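PDB 5HMN: AAC3-I from Uncultured bacterium, which probably transfers an acetyl group from acetyl-coenzyme A to aminoglycoside antibiotics, as a resistance enzyme with the GNAT fold. Local coordinates for residues C[8-11]-C[16-19]; C[33-38]-C[86-91]. All coordinates share one frame; numbering follows the deposited sequence.

Interaction 1: C[8-11]-C[16-19]; sequences HQLS and ALME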
loop_
_atom_site.group_PDB
_atom_site.type_symbol
_atom_site.label_atom_id
_atom_site.label_comp_id
_atom_site.label_asym_id
_atom_site.label_seq_id
_atom_site.Cartn_x
_atom_site.Cartn_y
_atom_site.Cartn_z
ATOM N N HIS C 8 -11.001 8.420 -17.188
ATOM C CA HIS C 8 -11.191 9.681 -16.482
ATOM C C HIS C 8 -10.792 9.592 -15.003
ATOM O O HIS C 8 -11.231 8.696 -14.286
ATOM C CB HIS C 8 -12.656 10.113 -16.626
ATOM C CG HIS C 8 -13.046 11.258 -15.750
ATOM N ND1 HIS C 8 -12.478 12.510 -15.862
ATOM C CD2 HIS C 8 -13.957 11.346 -14.753
ATOM C CE1 HIS C 8 -13.020 13.317 -14.966
ATOM N NE2 HIS C 8 -13.919 12.635 -14.281
ATOM N N GLN C 9 -9.951 10.516 -14.550
ATOM C CA GLN C 9 -9.607 10.574 -13.130
ATOM C C GLN C 9 -10.713 11.275 -12.351
ATOM O O GLN C 9 -11.092 12.404 -12.672
ATOM C CB GLN C 9 -8.276 11.287 -12.907
ATOM C CG GLN C 9 -7.893 11.380 -11.437
ATOM C CD GLN C 9 -6.520 11.989 -11.211
ATOM O OE1 GLN C 9 -5.834 12.386 -12.152
ATOM N NE2 GLN C 9 -6.115 12.063 -9.950
ATOM N N LEU C 10 -11.238 10.602 -11.335
ATOM C CA LEU C 10 -12.328 11.163 -10.543
ATOM C C LEU C 10 -11.854 12.358 -9.714
ATOM O O LEU C 10 -10.796 12.309 -9.092
ATOM C CB LEU C 10 -12.935 10.095 -9.632
ATOM C CG LEU C 10 -13.522 8.872 -10.346
ATOM C CD1 LEU C 10 -14.347 8.031 -9.382
ATOM C CD2 LEU C 10 -14.350 9.284 -11.549
ATOM N N SER C 11 -12.644 13.428 -9.723
ATOM C CA SER C 11 -12.334 14.628 -8.954
ATOM C C SER C 11 -13.117 14.607 -7.644
ATOM O O SER C 11 -14.010 13.775 -7.476
ATOM C CB SER C 11 -12.672 15.883 -9.767
ATOM O OG SER C 11 -14.023 16.259 -9.577
ATOM N N ALA C 16 -20.412 10.896 -6.755
ATOM C CA ALA C 16 -21.462 10.120 -7.406
ATOM C C ALA C 16 -20.881 9.073 -8.355
ATOM O O ALA C 16 -21.355 7.942 -8.402
ATOM C CB ALA C 16 -22.410 11.046 -8.154
ATOM N N LEU C 17 -19.857 9.456 -9.109
ATOM C CA LEU C 17 -19.178 8.531 -10.015
ATOM C C LEU C 17 -18.469 7.427 -9.238
ATOM O O LEU C 17 -18.420 6.278 -9.671
ATOM C CB LEU C 17 -18.176 9.278 -10.897
ATOM C CG LEU C 17 -18.631 9.652 -12.309
ATOM C CD1 LEU C 17 -19.941 10.407 -12.273
ATOM C CD2 LEU C 17 -17.565 10.469 -13.023
ATOM N N MET C 18 -17.918 7.785 -8.083
ATOM C CA MET C 18 -17.226 6.825 -7.234
ATOM C C MET C 18 -18.187 5.742 -6.755
ATOM O O MET C 18 -17.834 4.565 -6.704
ATOM C CB MET C 18 -16.580 7.537 -6.040
ATOM C CG MET C 18 -15.703 6.646 -5.185
ATOM S SD MET C 18 -14.163 6.249 -6.022
ATOM C CE MET C 18 -13.746 4.695 -5.247
ATOM N N GLU C 19 -19.414 6.150 -6.424
ATOM C CA GLU C 19 -20.447 5.227 -5.951
ATOM C C GLU C 19 -20.828 4.196 -6.999
ATOM O O GLU C 19 -21.064 3.028 -6.686
ATOM C CB GLU C 19 -21.696 6.002 -5.523
ATOM C CG GLU C 19 -21.531 6.755 -4.217
ATOM C CD GLU C 19 -20.564 6.067 -3.274
ATOM O OE1 GLU C 19 -21.011 5.201 -2.491
ATOM O OE2 GLU C 19 -19.357 6.393 -3.310
#
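Leu10 sends its two methyls to two consecutive helix residues, CD2 to Leu17 and CD1 to Met18. The side chain forks at CG, which chi1 (-60°) sets anti to the carbonyl carbon and turned to the helix, putting one methyl on each neighbour. CD2 comes within 3.7 Å of Leu17 CD2 and also rests near Leu17 CB. CD1 lies 3.8 Å from Met18 CA, against the helix backbone itself. Met18 lies at about a right angle to the leucine; its CG runs anti to the backbone N, and a bend at chi2 (73°) then brings SD to 3.8 Å from Leu10 CD1. The same methyl therefore meets both the root and the sulfur of Met18.

In the GNAT fold this is where the first, edge strand, 5-9, turns through a short loop into helix 15-28, which packs back on the sheet. The packing continues past the pair: Leu10 and Met18 both touch Ala56 of the neighbouring strand 54-61, and Met18 also meets Phe77 of the second subunit.

Toward the more open side, the His8 ring takes part through its edge. Leu17 CD2 sits near the ring plane, 4.1 Å from His8 CD2, the two side chains crossing almost perpendicularly. The ring atom next to CD2 is held by a polar partner: His8 NE2 hydrogen-bonds Glu14 OE1, the carboxylate oxygen that also accepts from Ser11 N in the connecting loop.

Interaction 2: C[33-38]-C[86-91]; sequences ETYTGN and IYDLAV. With COA (coenzyme A), chain J.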
loop_
_atom_site.group_PDB
_atom_site.type_symbol
_atom_site.label_atom_id
_atom_site.label_comp_id
_atom_site.label_asym_id
_atom_site.label_seq_id
_atom_site.Cartn_x
_atom_site.Cartn_y
_atom_site.Cartn_z
ATOM N N GLU C 33 -21.645 -7.106 -1.581
ATOM C CA GLU C 33 -21.884 -6.764 -0.186
ATOM C C GLU C 33 -20.761 -5.904 0.394
ATOM O O GLU C 33 -21.013 -4.967 1.143
ATOM C CB GLU C 33 -22.054 -8.038 0.644
ATOM C CG GLU C 33 -22.074 -7.807 2.145
ATOM C CD GLU C 33 -22.465 -9.049 2.921
ATOM O OE1 GLU C 33 -21.903 -10.130 2.644
ATOM O OE2 GLU C 33 -23.339 -8.942 3.808
ATOM N N THR C 34 -19.523 -6.224 0.041
ATOM C CA THR C 34 -18.372 -5.495 0.557
ATOM C C THR C 34 -18.267 -4.089 -0.038
ATOM O O THR C 34 -17.915 -3.138 0.660
ATOM C CB THR C 34 -17.064 -6.260 0.280
ATOM O OG1 THR C 34 -17.144 -7.567 0.860
ATOM C CG2 THR C 34 -15.870 -5.522 0.867
ATOM N N TYR C 35 -18.592 -3.958 -1.322
ATOM C CA TYR C 35 -18.355 -2.707 -2.041
ATOM C C TYR C 35 -19.557 -1.770 -2.078
ATOM O O TYR C 35 -19.395 -0.569 -2.285
ATOM C CB TYR C 35 -17.892 -3.005 -3.471
ATOM C CG TYR C 35 -16.471 -3.518 -3.538
ATOM C CD1 TYR C 35 -15.397 -2.640 -3.608
ATOM C CD2 TYR C 35 -16.205 -4.881 -3.519
ATOM C CE1 TYR C 35 -14.095 -3.106 -3.659
ATOM C CE2 TYR C 35 -14.906 -5.357 -3.568
ATOM C CZ TYR C 35 -13.856 -4.465 -3.639
ATOM O OH TYR C 35 -12.561 -4.929 -3.691
ATOM N N THR C 36 -20.756 -2.307 -1.876
ATOM C CA THR C 36 -21.960 -1.487 -1.927
ATOM C C THR C 36 -22.861 -1.663 -0.702
ATOM O O THR C 36 -23.824 -0.917 -0.527
ATOM C CB THR C 36 -22.799 -1.789 -3.189
ATOM O OG1 THR C 36 -23.286 -3.138 -3.143
ATOM C CG2 THR C 36 -21.967 -1.592 -4.453
ATOM N N GLY C 37 -22.548 -2.645 0.139
ATOM C CA GLY C 37 -23.391 -2.963 1.281
ATOM C C GLY C 37 -23.311 -1.968 2.423
ATOM O O GLY C 37 -24.222 -1.883 3.247
ATOM N N ASN C 38 -22.218 -1.216 2.479
ATOM C CA ASN C 38 -22.038 -0.212 3.520
ATOM C C ASN C 38 -21.200 0.955 3.018
ATOM O O ASN C 38 -20.116 1.222 3.538
ATOM C CB ASN C 38 -21.394 -0.834 4.760
ATOM C CG ASN C 38 -21.614 -0.002 6.011
ATOM O OD1 ASN C 38 -21.830 1.209 5.941
ATOM N ND2 ASN C 38 -21.560 -0.654 7.167
ATOM N N ILE C 86 -1.444 -0.015 -6.969
ATOM C CA ILE C 86 -2.775 -0.361 -7.450
ATOM C C ILE C 86 -3.463 -1.276 -6.442
ATOM O O ILE C 86 -3.027 -2.408 -6.215
ATOM C CB ILE C 86 -2.724 -1.056 -8.821
ATOM C CG1 ILE C 86 -2.089 -0.130 -9.861
ATOM C CG2 ILE C 86 -4.118 -1.468 -9.256
ATOM C CD1 ILE C 86 -2.046 -0.715 -11.269
ATOM N N TYR C 87 -4.529 -0.783 -5.823
ATOM C CA TYR C 87 -5.259 -1.598 -4.870
ATOM C C TYR C 87 -6.294 -2.467 -5.575
ATOM O O TYR C 87 -6.258 -3.685 -5.447
ATOM C CB TYR C 87 -5.940 -0.739 -3.805
ATOM C CG TYR C 87 -6.414 -1.562 -2.624
ATOM C CD1 TYR C 87 -5.607 -1.739 -1.505
ATOM C CD2 TYR C 87 -7.653 -2.194 -2.643
ATOM C CE1 TYR C 87 -6.035 -2.508 -0.431
ATOM C CE2 TYR C 87 -8.087 -2.959 -1.580
ATOM C CZ TYR C 87 -7.278 -3.115 -0.476
ATOM O OH TYR C 87 -7.715 -3.885 0.581
ATOM N N ASP C 88 -7.215 -1.835 -6.301
ATOM C CA ASP C 88 -8.273 -2.544 -7.021
ATOM C C ASP C 88 -8.299 -2.133 -8.495
ATOM O O ASP C 88 -8.124 -0.963 -8.821
ATOM C CB ASP C 88 -9.653 -2.269 -6.398
ATOM C CG ASP C 88 -9.924 -3.088 -5.136
ATOM O OD1 ASP C 88 -9.409 -4.203 -4.996
ATOM O OD2 ASP C 88 -10.688 -2.624 -4.268
ATOM N N LEU C 89 -8.529 -3.106 -9.368
ATOM C CA LEU C 89 -8.634 -2.865 -10.804
ATOM C C LEU C 89 -9.653 -3.830 -11.392
ATOM O O LEU C 89 -9.535 -5.043 -11.222
ATOM C CB LEU C 89 -7.276 -3.038 -11.491
ATOM C CG LEU C 89 -7.261 -2.990 -13.023
ATOM C CD1 LEU C 89 -7.694 -1.629 -13.529
ATOM C CD2 LEU C 89 -5.878 -3.339 -13.555
ATOM N N ALA C 90 -10.658 -3.298 -12.081
ATOM C CA ALA C 90 -11.719 -4.148 -12.616
ATOM C C ALA C 90 -12.357 -3.594 -13.879
ATOM O O ALA C 90 -12.489 -2.382 -14.049
ATOM C CB ALA C 90 -12.788 -4.369 -11.561
ATOM N N VAL C 91 -12.758 -4.509 -14.752
ATOM C CA VAL C 91 -13.496 -4.187 -15.962
ATOM C C VAL C 91 -14.747 -5.066 -16.023
ATOM O O VAL C 91 -14.683 -6.267 -15.735
ATOM C CB VAL C 91 -12.634 -4.398 -17.228
ATOM C CG1 VAL C 91 -13.467 -4.219 -18.491
ATOM C CG2 VAL C 91 -11.442 -3.440 -17.228
HETATM N N1A COA J . -6.961 -14.471 -20.628
HETATM C C2A COA J . -5.712 -14.347 -21.153
HETATM N N3A COA J . -5.102 -13.167 -21.320
HETATM C C4A COA J . -5.761 -12.065 -20.939
HETATM C C5A COA J . -6.997 -12.154 -20.430
HETATM C C6A COA J . -7.605 -13.367 -20.280
HETATM N N6A COA J . -8.862 -13.777 -19.772
HETATM N N7A COA J . -7.409 -10.930 -20.157
HETATM C C8A COA J . -6.443 -10.071 -20.516
HETATM N N9A COA J . -5.428 -10.786 -20.996
HETATM C C1B COA J . -4.230 -10.316 -21.466
HETATM C C2B COA J . -4.142 -10.345 -22.772
HETATM O O2B COA J . -2.745 -10.408 -23.135
HETATM C C3B COA J . -4.640 -8.985 -23.223
HETATM O O3B COA J . -4.188 -8.608 -24.394
HETATM P P3B COA J . -4.788 -9.142 -25.743
HETATM O O7A COA J . -4.217 -8.306 -26.802
HETATM O O8A COA J . -4.357 -10.517 -25.941
HETATM O O9A COA J . -6.274 -9.130 -25.804
HETATM C C4B COA J . -4.050 -8.095 -22.059
HETATM O O4B COA J . -4.043 -8.792 -20.983
HETATM C C5B COA J . -4.931 -6.847 -21.843
HETATM O O5B COA J . -6.296 -7.143 -21.756
HETATM P P1A COA J . -7.297 -6.022 -21.384
HETATM O O1A COA J . -8.363 -6.073 -22.334
HETATM O O2A COA J . -6.645 -4.758 -21.433
HETATM O O3A COA J . -7.903 -6.421 -20.047
HETATM P P2A COA J . -9.359 -6.213 -19.597
HETATM O O4A COA J . -9.804 -4.936 -19.981
HETATM O O5A COA J . -10.159 -7.240 -20.139
HETATM O O6A COA J . -9.459 -6.484 -18.078
HETATM C CBP COA J . -9.176 -7.517 -15.980
HETATM C CCP COA J . -8.656 -7.369 -17.422
HETATM C CDP COA J . -9.192 -6.169 -15.285
HETATM C CEP COA J . -8.237 -8.435 -15.177
HETATM C CAP COA J . -10.553 -8.111 -16.055
HETATM O OAP COA J . -10.416 -9.409 -16.442
HETATM C C9P COA J . -11.266 -8.105 -14.736
HETATM O O9P COA J . -11.854 -7.166 -14.368
HETATM N N8P COA J . -11.284 -9.251 -13.915
HETATM C C7P COA J . -11.970 -9.309 -12.693
HETATM C C6P COA J . -11.284 -8.644 -11.485
HETATM C C5P COA J . -9.753 -8.817 -11.345
HETATM O O5P COA J . -9.210 -9.886 -11.499
HETATM N N4P COA J . -9.013 -7.641 -10.996
HETATM C C3P COA J . -7.600 -7.586 -10.820
HETATM C C2P COA J . -7.209 -6.858 -9.507
HETATM S S1P COA J . -5.444 -6.588 -9.476
#
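Tyr35 reaches from helix 32-36 to Asp88, at the classic beta bulge of strand 82-91, where Tyr87 and Asp88 share Ala70 of the adjacent strand as their partner. In GNAT enzymes this strand, the fourth across the sheet here, is the one whose backbone receives the pantetheine arm of coenzyme A.

The tyrosine leaves its helix with CG anti to the carbonyl carbon (chi1 -73°), which carries the ring from CB toward the strand. On the way the ring meets that of Phe29. Its far edge then arrives at the carboxylate with Asp88 OD2 in the ring plane: CE1 is 3.5 Å from OD2, and CZ is 3.7 Å from the same oxygen. At the tip, Tyr35 OH stands 3.0 Å from Asp88 OD2, a hydrogen-bonding distance, although its proton has another acceptor within reach and the pairing is not settled. The ring and carboxylate planes are turned 60° apart. OD2 also lies in the plane of the Tyr87 ring, at its edge, so two tyrosine edges converge on one oxygen. The second subunit adds to the surroundings, with its Phe77 packing on Asp88 and its Glu78 on Tyr35.

Beyond the bulge, the strand turns its backbone to the cofactor. Leu89 O accepts a hydrogen bond from N4P of coenzyme A at 2.7 Å, and Val91 N gives a nearly straight one (170°) to O9P at 2.8 Å, the pantetheine running alongside like an extra strand. Further along, Val91 CG2 comes to 3.5 Å from O4A, an oxygen of the cofactor's diphosphate.

From the N terminus, interaction 1 closes first: strand 5-9 runs into a short loop, and the start of helix 15-28 folds back on the residues just left. Interaction 2 opens only afterwards, at helix 32-36, and its much longer loop takes in helix 42-49 and strands 54-61 and 64-75 before strand 82-91 completes it. The two are in series, neither nested nor crossed, with centres about 14 Å apart. Helix 15-28 joins them: residues 16-19 face the edge of the sheet, while Phe25 further along packs on Asp88 and Ala90. One aromatic residue of the second subunit, Phe77, reaches both sites.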